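PDB 4LJS: periplasmic binding protein from Veillonella parvula, which probably captures a small ligand, perhaps an iron chelate or corrinoid, in the cleft between its two lobes and delivers it to an ABC importer. Local coordinates for residues Glu34-Ala42 against Pro126-Tyr137; Thr150-Ile158 against Ser294-Ile303. All coordinates share one frame; numbering follows the deposited sequence.

Contact 1 (Glu34-Ala42 against Pro126-Tyr137); sequences EPFESTYTA and PTFWQARLANVY
The F36 ring takes P126 over one face and the backbone of V136 at its rim. P126 CG stands 4.0 Å from the ring centroid, 19° off the normal, a CH-pi contact in which the two side chains cross at about a right angle; V136 O approaches the ring rim within the plane, 3.4 Å from F36 CZ. F36 reaches both because chi1 (69°) sets its CG between the backbone N and carbonyl carbon. Farther along the strand, the Y40 and N135 side chains run antiparallel past one another, the ring and amide planes 49° apart, with N135 ND2 over one ring face, 3.3 Å from Y40 CE2. The contact thus lays the antiparallel hairpin of strands 19-29 and 34-40 against the outermost strand, 135-138, of the N-terminal parallel sheet and against helix 126-130, which ends in a Schellman motif with L133 at C-prime. No direct hydrogen bond joins the two segments; waters do so instead. One water donates to N135 OD1 and accepts from Q130 NE2 and V136 N; S38 OG lies unusually close to it, so that link is less certain. A second donates to N135 OD1, giving this oxygen two water donors, and accepts from T39 N. The third donates to V136 O at 2.6 Å and lies 2.7 Å from Y40 OH, in the plane of the tyrosine ring.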
loop_
_atom_site.group_PDB
_atom_site.type_symbol
_atom_site.label_atom_id
_atom_site.label_comp_id
_atom_site.label_asym_id
_atom_site.label_seq_id
_atom_site.Cartn_x
_atom_site.Cartn_y
_atom_site.Cartn_z
ATOM N N GLU A 34 -2.172 -15.219 14.869
ATOM C CA GLU A 34 -2.972 -16.392 14.512
ATOM C C GLU A 34 -2.737 -16.824 13.062
ATOM O O GLU A 34 -3.465 -16.413 12.158
ATOM C CB GLU A 34 -4.460 -16.133 14.782
ATOM C CG GLU A 34 -4.799 -16.040 16.278
ATOM C CD GLU A 34 -6.259 -15.703 16.533
ATOM O OE1 GLU A 34 -7.090 -15.906 15.622
ATOM O OE2 GLU A 34 -6.576 -15.225 17.641
ATOM N N PRO A 35 -1.709 -17.661 12.841
ATOM C CA PRO A 35 -1.322 -18.056 11.485
ATOM C C PRO A 35 -2.133 -19.227 10.948
ATOM O O PRO A 35 -2.648 -20.050 11.705
ATOM C CB PRO A 35 0.138 -18.487 11.659
ATOM C CG PRO A 35 0.179 -19.052 13.061
ATOM C CD PRO A 35 -0.807 -18.229 13.865
ATOM N N PHE A 36 -2.244 -19.293 9.629
ATOM C CA PHE A 36 -2.768 -20.483 8.983
ATOM C C PHE A 36 -1.895 -20.765 7.781
ATOM O O PHE A 36 -1.255 -19.863 7.240
ATOM C CB PHE A 36 -4.242 -20.330 8.588
ATOM C CG PHE A 36 -4.484 -19.341 7.478
ATOM C CD1 PHE A 36 -4.514 -17.975 7.739
ATOM C CD2 PHE A 36 -4.705 -19.777 6.178
ATOM C CE1 PHE A 36 -4.756 -17.060 6.716
ATOM C CE2 PHE A 36 -4.948 -18.873 5.149
ATOM C CZ PHE A 36 -4.978 -17.510 5.417
ATOM N N GLU A 37 -1.853 -22.025 7.379
ATOM C CA GLU A 37 -0.967 -22.442 6.317
ATOM C C GLU A 37 -1.790 -22.865 5.118
ATOM O O GLU A 37 -2.844 -23.479 5.269
ATOM C CB GLU A 37 -0.104 -23.602 6.799
ATOM C CG GLU A 37 1.264 -23.641 6.186
ATOM C CD GLU A 37 2.180 -24.605 6.907
ATOM O OE1 GLU A 37 1.863 -25.816 6.955
ATOM O OE2 GLU A 37 3.215 -24.144 7.437
ATOM N N SER A 38 -1.301 -22.526 3.931
ATOM C CA SER A 38 -1.954 -22.887 2.684
ATOM C C SER A 38 -0.937 -23.476 1.727
ATOM O O SER A 38 0.189 -22.982 1.624
ATOM C CB SER A 38 -2.600 -21.656 2.053
ATOM O OG SER A 38 -3.479 -21.041 2.974
ATOM N N THR A 39 -1.334 -24.534 1.031
ATOM C CA THR A 39 -0.457 -25.178 0.064
ATOM C C THR A 39 -0.999 -25.029 -1.351
ATOM O O THR A 39 -2.167 -25.301 -1.614
ATOM C CB THR A 39 -0.242 -26.664 0.394
ATOM O OG1 THR A 39 0.479 -26.775 1.626
ATOM C CG2 THR A 39 0.553 -27.341 -0.703
ATOM N N TYR A 40 -0.134 -24.583 -2.254
ATOM C CA TYR A 40 -0.504 -24.357 -3.643
ATOM C C TYR A 40 0.217 -25.347 -4.552
ATOM O O TYR A 40 1.447 -25.377 -4.581
ATOM C CB TYR A 40 -0.131 -22.932 -4.045
ATOM C CG TYR A 40 -0.834 -21.863 -3.249
ATOM C CD1 TYR A 40 -0.381 -21.494 -1.983
ATOM C CD2 TYR A 40 -1.946 -21.204 -3.768
ATOM C CE1 TYR A 40 -1.027 -20.503 -1.253
ATOM C CE2 TYR A 40 -2.594 -20.217 -3.048
ATOM C CZ TYR A 40 -2.137 -19.874 -1.793
ATOM O OH TYR A 40 -2.790 -18.893 -1.082
ATOM N N THR A 41 -0.542 -26.157 -5.289
ATOM C CA THR A 41 0.051 -27.118 -6.220
ATOM C C THR A 41 0.045 -26.612 -7.666
ATOM O O THR A 41 0.615 -27.240 -8.557
ATOM C CB THR A 41 -0.661 -28.486 -6.166
ATOM O OG1 THR A 41 -2.067 -28.304 -6.390
ATOM C CG2 THR A 41 -0.438 -29.154 -4.816
ATOM N N ALA A 42 -0.607 -25.476 -7.889
ATOM C CA ALA A 42 -0.667 -24.869 -9.213
ATOM C C ALA A 42 -0.933 -23.376 -9.075
ATOM O O ALA A 42 -1.508 -22.925 -8.082
ATOM C CB ALA A 42 -1.750 -25.538 -10.060
ATOM N N PRO A 126 -10.928 -18.559 5.541
ATOM C CA PRO A 126 -10.061 -19.501 4.817
ATOM C C PRO A 126 -10.573 -20.934 4.893
ATOM O O PRO A 126 -10.490 -21.670 3.909
ATOM C CB PRO A 126 -8.739 -19.403 5.578
ATOM C CG PRO A 126 -8.718 -17.986 6.067
ATOM C CD PRO A 126 -10.145 -17.668 6.420
ATOM N N THR A 127 -11.082 -21.318 6.057
ATOM C CA THR A 127 -11.636 -22.651 6.267
ATOM C C THR A 127 -12.829 -22.919 5.344
ATOM O O THR A 127 -12.980 -24.017 4.806
ATOM C CB THR A 127 -12.039 -22.846 7.740
ATOM O OG1 THR A 127 -10.853 -22.924 8.542
ATOM C CG2 THR A 127 -12.844 -24.128 7.926
ATOM N N PHE A 128 -13.666 -21.906 5.160
ATOM C CA PHE A 128 -14.814 -22.009 4.275
ATOM C C PHE A 128 -14.358 -22.267 2.842
ATOM O O PHE A 128 -14.862 -23.167 2.171
ATOM C CB PHE A 128 -15.643 -20.725 4.355
ATOM C CG PHE A 128 -16.761 -20.653 3.360
ATOM C CD1 PHE A 128 -16.554 -20.104 2.099
ATOM C CD2 PHE A 128 -18.029 -21.105 3.688
ATOM C CE1 PHE A 128 -17.596 -20.028 1.174
ATOM C CE2 PHE A 128 -19.070 -21.030 2.767
ATOM C CZ PHE A 128 -18.848 -20.485 1.505
ATOM N N TRP A 129 -13.399 -21.473 2.384
ATOM C CA TRP A 129 -12.920 -21.559 1.011
ATOM C C TRP A 129 -12.083 -22.803 0.750
ATOM O O TRP A 129 -12.085 -23.335 -0.360
ATOM C CB TRP A 129 -12.143 -20.292 0.640
ATOM C CG TRP A 129 -13.061 -19.130 0.475
ATOM C CD1 TRP A 129 -13.182 -18.052 1.303
ATOM C CD2 TRP A 129 -14.027 -18.949 -0.569
ATOM N NE1 TRP A 129 -14.160 -17.204 0.835
ATOM C CE2 TRP A 129 -14.691 -17.728 -0.316
ATOM C CE3 TRP A 129 -14.390 -19.696 -1.699
ATOM C CZ2 TRP A 129 -15.699 -17.237 -1.148
ATOM C CZ3 TRP A 129 -15.392 -19.211 -2.529
ATOM C CH2 TRP A 129 -16.035 -17.986 -2.250
ATOM N N GLN A 130 -11.374 -23.269 1.772
ATOM C CA GLN A 130 -10.561 -24.466 1.625
ATOM C C GLN A 130 -11.450 -25.687 1.400
ATOM O O GLN A 130 -11.042 -26.662 0.771
ATOM C CB GLN A 130 -9.624 -24.647 2.822
ATOM C CG GLN A 130 -8.397 -23.732 2.752
ATOM C CD GLN A 130 -7.655 -23.613 4.073
ATOM O OE1 GLN A 130 -8.085 -24.152 5.091
ATOM N NE2 GLN A 130 -6.532 -22.901 4.059
ATOM N N ALA A 131 -12.681 -25.616 1.893
ATOM C CA ALA A 131 -13.630 -26.695 1.676
ATOM C C ALA A 131 -14.173 -26.629 0.249
ATOM O O ALA A 131 -14.730 -27.600 -0.261
ATOM C CB ALA A 131 -14.760 -26.609 2.684
ATOM N N ARG A 132 -14.009 -25.472 -0.388
ATOM C CA ARG A 132 -14.427 -25.289 -1.772
ATOM C C ARG A 132 -13.226 -25.385 -2.709
ATOM O O ARG A 132 -13.295 -24.962 -3.859
ATOM C CB ARG A 132 -15.140 -23.942 -1.938
ATOM C CG ARG A 132 -16.299 -23.753 -0.962
ATOM C CD ARG A 132 -17.139 -22.507 -1.261
ATOM N NE ARG A 132 -17.829 -22.548 -2.558
ATOM C CZ ARG A 132 -18.893 -23.303 -2.832
ATOM N NH1 ARG A 132 -19.399 -24.114 -1.909
ATOM N NH2 ARG A 132 -19.452 -23.258 -4.042
ATOM N N LEU A 133 -12.132 -25.950 -2.201
ATOM C CA LEU A 133 -10.876 -26.084 -2.948
ATOM C C LEU A 133 -10.291 -24.762 -3.459
ATOM O O LEU A 133 -9.728 -24.697 -4.554
ATOM C CB LEU A 133 -11.019 -27.090 -4.090
ATOM C CG LEU A 133 -11.195 -28.528 -3.599
ATOM C CD1 LEU A 133 -11.236 -29.470 -4.764
ATOM C CD2 LEU A 133 -10.066 -28.899 -2.646
ATOM N N ALA A 134 -10.423 -23.715 -2.655
ATOM C CA ALA A 134 -9.798 -22.439 -2.956
ATOM C C ALA A 134 -8.879 -22.055 -1.811
ATOM O O ALA A 134 -8.991 -22.581 -0.700
ATOM C CB ALA A 134 -10.844 -21.360 -3.169
ATOM N N ASN A 135 -7.965 -21.139 -2.092
ATOM C CA ASN A 135 -7.072 -20.614 -1.074
ATOM C C ASN A 135 -7.370 -19.160 -0.749
ATOM O O ASN A 135 -8.008 -18.452 -1.536
ATOM C CB ASN A 135 -5.623 -20.775 -1.520
ATOM C CG ASN A 135 -5.156 -22.197 -1.402
ATOM O OD1 ASN A 135 -5.259 -22.796 -0.331
ATOM N ND2 ASN A 135 -4.676 -22.766 -2.502
ATOM N N VAL A 136 -6.912 -18.727 0.419
ATOM C CA VAL A 136 -7.067 -17.339 0.857
ATOM C C VAL A 136 -5.699 -16.798 1.280
ATOM O O VAL A 136 -4.947 -17.476 1.980
ATOM C CB VAL A 136 -8.051 -17.235 2.041
ATOM C CG1 VAL A 136 -8.064 -15.819 2.631
ATOM C CG2 VAL A 136 -9.453 -17.664 1.608
ATOM N N TYR A 137 -5.364 -15.599 0.818
ATOM C CA TYR A 137 -4.163 -14.923 1.281
ATOM C C TYR A 137 -4.533 -13.556 1.837
ATOM O O TYR A 137 -5.245 -12.787 1.192
ATOM C CB TYR A 137 -3.113 -14.788 0.173
ATOM C CG TYR A 137 -1.852 -14.123 0.672
ATOM C CD1 TYR A 137 -0.941 -14.829 1.449
ATOM C CD2 TYR A 137 -1.583 -12.786 0.394
ATOM C CE1 TYR A 137 0.214 -14.232 1.928
ATOM C CE2 TYR A 137 -0.419 -12.173 0.873
ATOM C CZ TYR A 137 0.471 -12.903 1.640
ATOM O OH TYR A 137 1.624 -12.316 2.126
HETATM O O HOH W 1 -5.760 -21.027 2.045
HETATM O O HOH W 2 -4.531 -25.003 1.466
HETATM O O HOH W 3 -2.498 -18.199 1.483
#

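Contact 2 (Thr150-Ile158 against Ser294-Ile303). Unlike the reference sequence in segment 294-303: S302 (reference Gly).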
loop_
_atom_site.group_PDB
_atom_site.type_symbol
_atom_site.label_atom_id
_atom_site.label_comp_id
_atom_site.label_asym_id
_atom_site.label_seq_id
_atom_site.Cartn_x
_atom_site.Cartn_y
_atom_site.Cartn_z
ATOM N N THR A 150 5.333 -2.171 8.952
ATOM C CA THR A 150 6.685 -1.976 8.429
ATOM C C THR A 150 6.800 -2.178 6.919
ATOM O O THR A 150 5.916 -2.775 6.288
ATOM C CB THR A 150 7.694 -2.938 9.104
ATOM O OG1 THR A 150 7.347 -4.291 8.784
ATOM C CG2 THR A 150 7.712 -2.748 10.638
HETATM N N MSE A 151 7.907 -1.690 6.355
HETATM C CA MSE A 151 8.226 -1.936 4.956
HETATM C C MSE A 151 8.432 -3.430 4.720
HETATM O O MSE A 151 8.039 -3.965 3.681
HETATM C CB MSE A 151 9.475 -1.149 4.537
HETATM C CG MSE A 151 9.306 0.360 4.627
HETATM SE SE MSE A 151 10.818 1.349 3.905
HETATM C CE MSE A 151 10.546 0.926 2.031
ATOM N N ASP A 152 9.054 -4.090 5.693
ATOM C CA ASP A 152 9.279 -5.530 5.652
ATOM C C ASP A 152 8.011 -6.332 5.355
ATOM O O ASP A 152 8.036 -7.239 4.524
ATOM C CB ASP A 152 9.914 -6.016 6.956
ATOM C CG ASP A 152 11.408 -5.739 7.016
ATOM O OD1 ASP A 152 12.011 -5.493 5.947
ATOM O OD2 ASP A 152 11.980 -5.768 8.129
HETATM N N MSE A 153 6.909 -6.003 6.024
HETATM C CA MSE A 153 5.650 -6.703 5.766
HETATM C C MSE A 153 5.239 -6.595 4.305
HETATM O O MSE A 153 4.712 -7.551 3.743
HETATM C CB MSE A 153 4.520 -6.170 6.640
HETATM C CG MSE A 153 4.672 -6.492 8.096
HETATM SE SE MSE A 153 3.352 -5.518 9.131
HETATM C CE MSE A 153 3.950 -6.072 10.919
ATOM N N GLU A 154 5.475 -5.431 3.698
ATOM C CA GLU A 154 5.139 -5.236 2.286
ATOM C C GLU A 154 6.038 -6.072 1.378
ATOM O O GLU A 154 5.568 -6.653 0.396
ATOM C CB GLU A 154 5.206 -3.756 1.894
ATOM C CG GLU A 154 4.250 -2.866 2.678
ATOM C CD GLU A 154 2.821 -3.402 2.690
ATOM O OE1 GLU A 154 2.305 -3.780 1.612
ATOM O OE2 GLU A 154 2.218 -3.449 3.784
ATOM N N TYR A 155 7.329 -6.134 1.708
ATOM C CA TYR A 155 8.263 -6.966 0.950
ATOM C C TYR A 155 7.834 -8.435 0.954
ATOM O O TYR A 155 7.814 -9.081 -0.091
ATOM C CB TYR A 155 9.685 -6.842 1.503
ATOM C CG TYR A 155 10.300 -5.474 1.307
ATOM C CD1 TYR A 155 9.893 -4.658 0.263
ATOM C CD2 TYR A 155 11.294 -5.001 2.162
ATOM C CE1 TYR A 155 10.451 -3.407 0.075
ATOM C CE2 TYR A 155 11.857 -3.742 1.983
ATOM C CZ TYR A 155 11.426 -2.949 0.934
ATOM O OH TYR A 155 11.966 -1.695 0.727
ATOM N N LYS A 156 7.499 -8.955 2.134
ATOM C CA LYS A 156 7.106 -10.351 2.263
ATOM C C LYS A 156 5.818 -10.592 1.483
ATOM O O LYS A 156 5.645 -11.637 0.853
ATOM C CB LYS A 156 6.902 -10.731 3.735
ATOM C CG LYS A 156 6.117 -12.043 3.915
ATOM C CD LYS A 156 6.021 -12.485 5.380
ATOM C CE LYS A 156 5.105 -13.704 5.550
ATOM N NZ LYS A 156 3.653 -13.385 5.350
ATOM N N TYR A 157 4.924 -9.609 1.535
ATOM C CA TYR A 157 3.650 -9.670 0.836
ATOM C C TYR A 157 3.911 -9.891 -0.646
ATOM O O TYR A 157 3.359 -10.801 -1.263
ATOM C CB TYR A 157 2.900 -8.358 1.051
ATOM C CG TYR A 157 1.563 -8.231 0.346
ATOM C CD1 TYR A 157 0.407 -8.764 0.910
ATOM C CD2 TYR A 157 1.450 -7.543 -0.861
ATOM C CE1 TYR A 157 -0.819 -8.628 0.291
ATOM C CE2 TYR A 157 0.222 -7.402 -1.495
ATOM C CZ TYR A 157 -0.911 -7.952 -0.914
ATOM O OH TYR A 157 -2.144 -7.826 -1.523
ATOM N N ILE A 158 4.789 -9.067 -1.201
ATOM C CA ILE A 158 5.143 -9.165 -2.613
ATOM C C ILE A 158 5.797 -10.516 -2.907
ATOM O O ILE A 158 5.493 -11.166 -3.907
ATOM C CB ILE A 158 6.070 -8.000 -3.011
ATOM C CG1 ILE A 158 5.299 -6.680 -2.900
ATOM C CG2 ILE A 158 6.607 -8.185 -4.415
ATOM C CD1 ILE A 158 6.130 -5.449 -3.103
ATOM N N SER A 294 -0.927 -0.363 3.741
ATOM C CA SER A 294 -0.958 -1.645 3.013
ATOM C C SER A 294 -0.826 -1.491 1.503
ATOM O O SER A 294 -1.693 -1.930 0.772
ATOM C CB SER A 294 -2.262 -2.398 3.289
ATOM O OG SER A 294 -2.391 -2.733 4.651
ATOM N N PRO A 295 0.252 -0.860 1.031
ATOM C CA PRO A 295 0.283 -0.456 -0.383
ATOM C C PRO A 295 0.675 -1.562 -1.349
ATOM O O PRO A 295 0.426 -1.421 -2.547
ATOM C CB PRO A 295 1.364 0.637 -0.403
ATOM C CG PRO A 295 2.301 0.223 0.689
ATOM C CD PRO A 295 1.456 -0.428 1.761
ATOM N N GLY A 296 1.276 -2.639 -0.854
ATOM C CA GLY A 296 1.832 -3.642 -1.744
ATOM C C GLY A 296 2.846 -2.983 -2.669
ATOM O O GLY A 296 3.653 -2.167 -2.232
ATOM N N ILE A 297 2.778 -3.306 -3.955
ATOM C CA ILE A 297 3.712 -2.758 -4.941
ATOM C C ILE A 297 3.785 -1.220 -4.964
ATOM O O ILE A 297 4.804 -0.663 -5.362
ATOM C CB ILE A 297 3.423 -3.320 -6.372
ATOM C CG1 ILE A 297 4.622 -3.113 -7.299
ATOM C CG2 ILE A 297 2.158 -2.705 -6.960
ATOM C CD1 ILE A 297 5.907 -3.727 -6.792
ATOM N N ARG A 298 2.729 -0.539 -4.509
ATOM C CA ARG A 298 2.692 0.929 -4.550
ATOM C C ARG A 298 3.578 1.582 -3.475
ATOM O O ARG A 298 3.683 2.814 -3.388
ATOM C CB ARG A 298 1.253 1.466 -4.470
ATOM C CG ARG A 298 0.343 1.022 -5.622
ATOM C CD ARG A 298 0.927 1.411 -6.979
ATOM N NE ARG A 298 1.026 2.860 -7.131
ATOM C CZ ARG A 298 0.031 3.641 -7.541
ATOM N NH1 ARG A 298 -1.159 3.118 -7.853
ATOM N NH2 ARG A 298 0.227 4.948 -7.645
ATOM N N LEU A 299 4.216 0.755 -2.660
ATOM C CA LEU A 299 5.242 1.233 -1.738
ATOM C C LEU A 299 6.352 2.000 -2.488
ATOM O O LEU A 299 6.991 2.890 -1.930
ATOM C CB LEU A 299 5.842 0.058 -0.959
ATOM C CG LEU A 299 6.969 0.387 0.026
ATOM C CD1 LEU A 299 6.557 1.507 0.983
ATOM C CD2 LEU A 299 7.378 -0.842 0.796
ATOM N N LEU A 300 6.570 1.650 -3.754
ATOM C CA LEU A 300 7.545 2.357 -4.580
ATOM C C LEU A 300 7.229 3.850 -4.703
ATOM O O LEU A 300 8.137 4.684 -4.671
ATOM C CB LEU A 300 7.643 1.720 -5.970
ATOM C CG LEU A 300 8.665 2.358 -6.919
ATOM C CD1 LEU A 300 10.070 2.372 -6.294
ATOM C CD2 LEU A 300 8.673 1.664 -8.283
ATOM N N ASP A 301 5.946 4.179 -4.840
ATOM C CA ASP A 301 5.513 5.574 -4.952
ATOM C C ASP A 301 5.853 6.370 -3.686
ATOM O O ASP A 301 6.322 7.511 -3.760
ATOM C CB ASP A 301 4.003 5.663 -5.227
ATOM C CG ASP A 301 3.617 5.128 -6.595
ATOM O OD1 ASP A 301 3.480 3.896 -6.743
ATOM O OD2 ASP A 301 3.431 5.939 -7.523
ATOM N N SER A 302 5.601 5.774 -2.523
ATOM C CA SER A 302 5.876 6.464 -1.267
ATOM C C SER A 302 7.369 6.599 -0.981
ATOM O O SER A 302 7.805 7.641 -0.492
ATOM C CB SER A 302 5.157 5.813 -0.090
ATOM O OG SER A 302 5.369 4.417 -0.027
ATOM N N ILE A 303 8.142 5.558 -1.289
ATOM C CA ILE A 303 9.600 5.639 -1.189
ATOM C C ILE A 303 10.128 6.842 -1.971
ATOM O O ILE A 303 10.920 7.631 -1.460
ATOM C CB ILE A 303 10.292 4.366 -1.719
ATOM C CG1 ILE A 303 10.109 3.202 -0.746
ATOM C CG2 ILE A 303 11.781 4.610 -1.910
ATOM C CD1 ILE A 303 10.531 1.866 -1.333
#
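E154 reaches from helix 151-164 to the backbone of the loop before helix 299-310, where its OE1 accepts from G296 N at 2.9 Å. The bond is bent, and the N-H comes from above the carboxylate, 38° out of its plane. A fold in the glutamate at chi2 (-50°) lays its side chain across P295 at about a right angle, with E154 CD 3.4 Å from P295 CD. The other oxygen, OE2, bonds to S141 OG, so both carboxylate oxygens are held in this buried setting. G296 has positive phi, and Y157 CD2 approaches its CA to 4.0 Å. L299 inserts CD2 between the E154 CB methylene and the methyl of M151, a selenomethionine. The M151 chain, extended through chi2, turns at chi3 (70°) and delivers CE to I303 CD1 at 3.5 Å. One turn beyond E154, I158 CD1 meets I297 CD1 at 4.1 Å, while helix 168-188 adds M178 against both I158 and I303. At the start of the first helix, T150 OG1 accepts from M153 N as an N-cap. Apolar side chains thus flank one buried carboxylate where helices 151-164 and 299-310 run roughly antiparallel, near the middle of a bilobal periplasmic binding protein whose lobes are probably joined by helix 168-188, as in other members with a long connecting helix.

Overall arrangement
From the N terminus, the chain forms the hairpin 19-29/34-40 and then builds the four-stranded parallel sheet that ends in strand 135-138. Contact 1 closes this first loop, of 83 residues, at the edge of the N-terminal lobe. Strand 135-138 then leads to helix 151-164, which opens contact 2; the chain next follows helix 168-188 into the second lobe and its mixed sheet, and returns to close a loop of 135 residues at 294-303. The two loops lie in series, neither nested nor crossed. Their centres are 23 Å apart, yet the contacts touch where Y137 packs on Y157, linking the hairpin's side of the sheet to the centre of the chain.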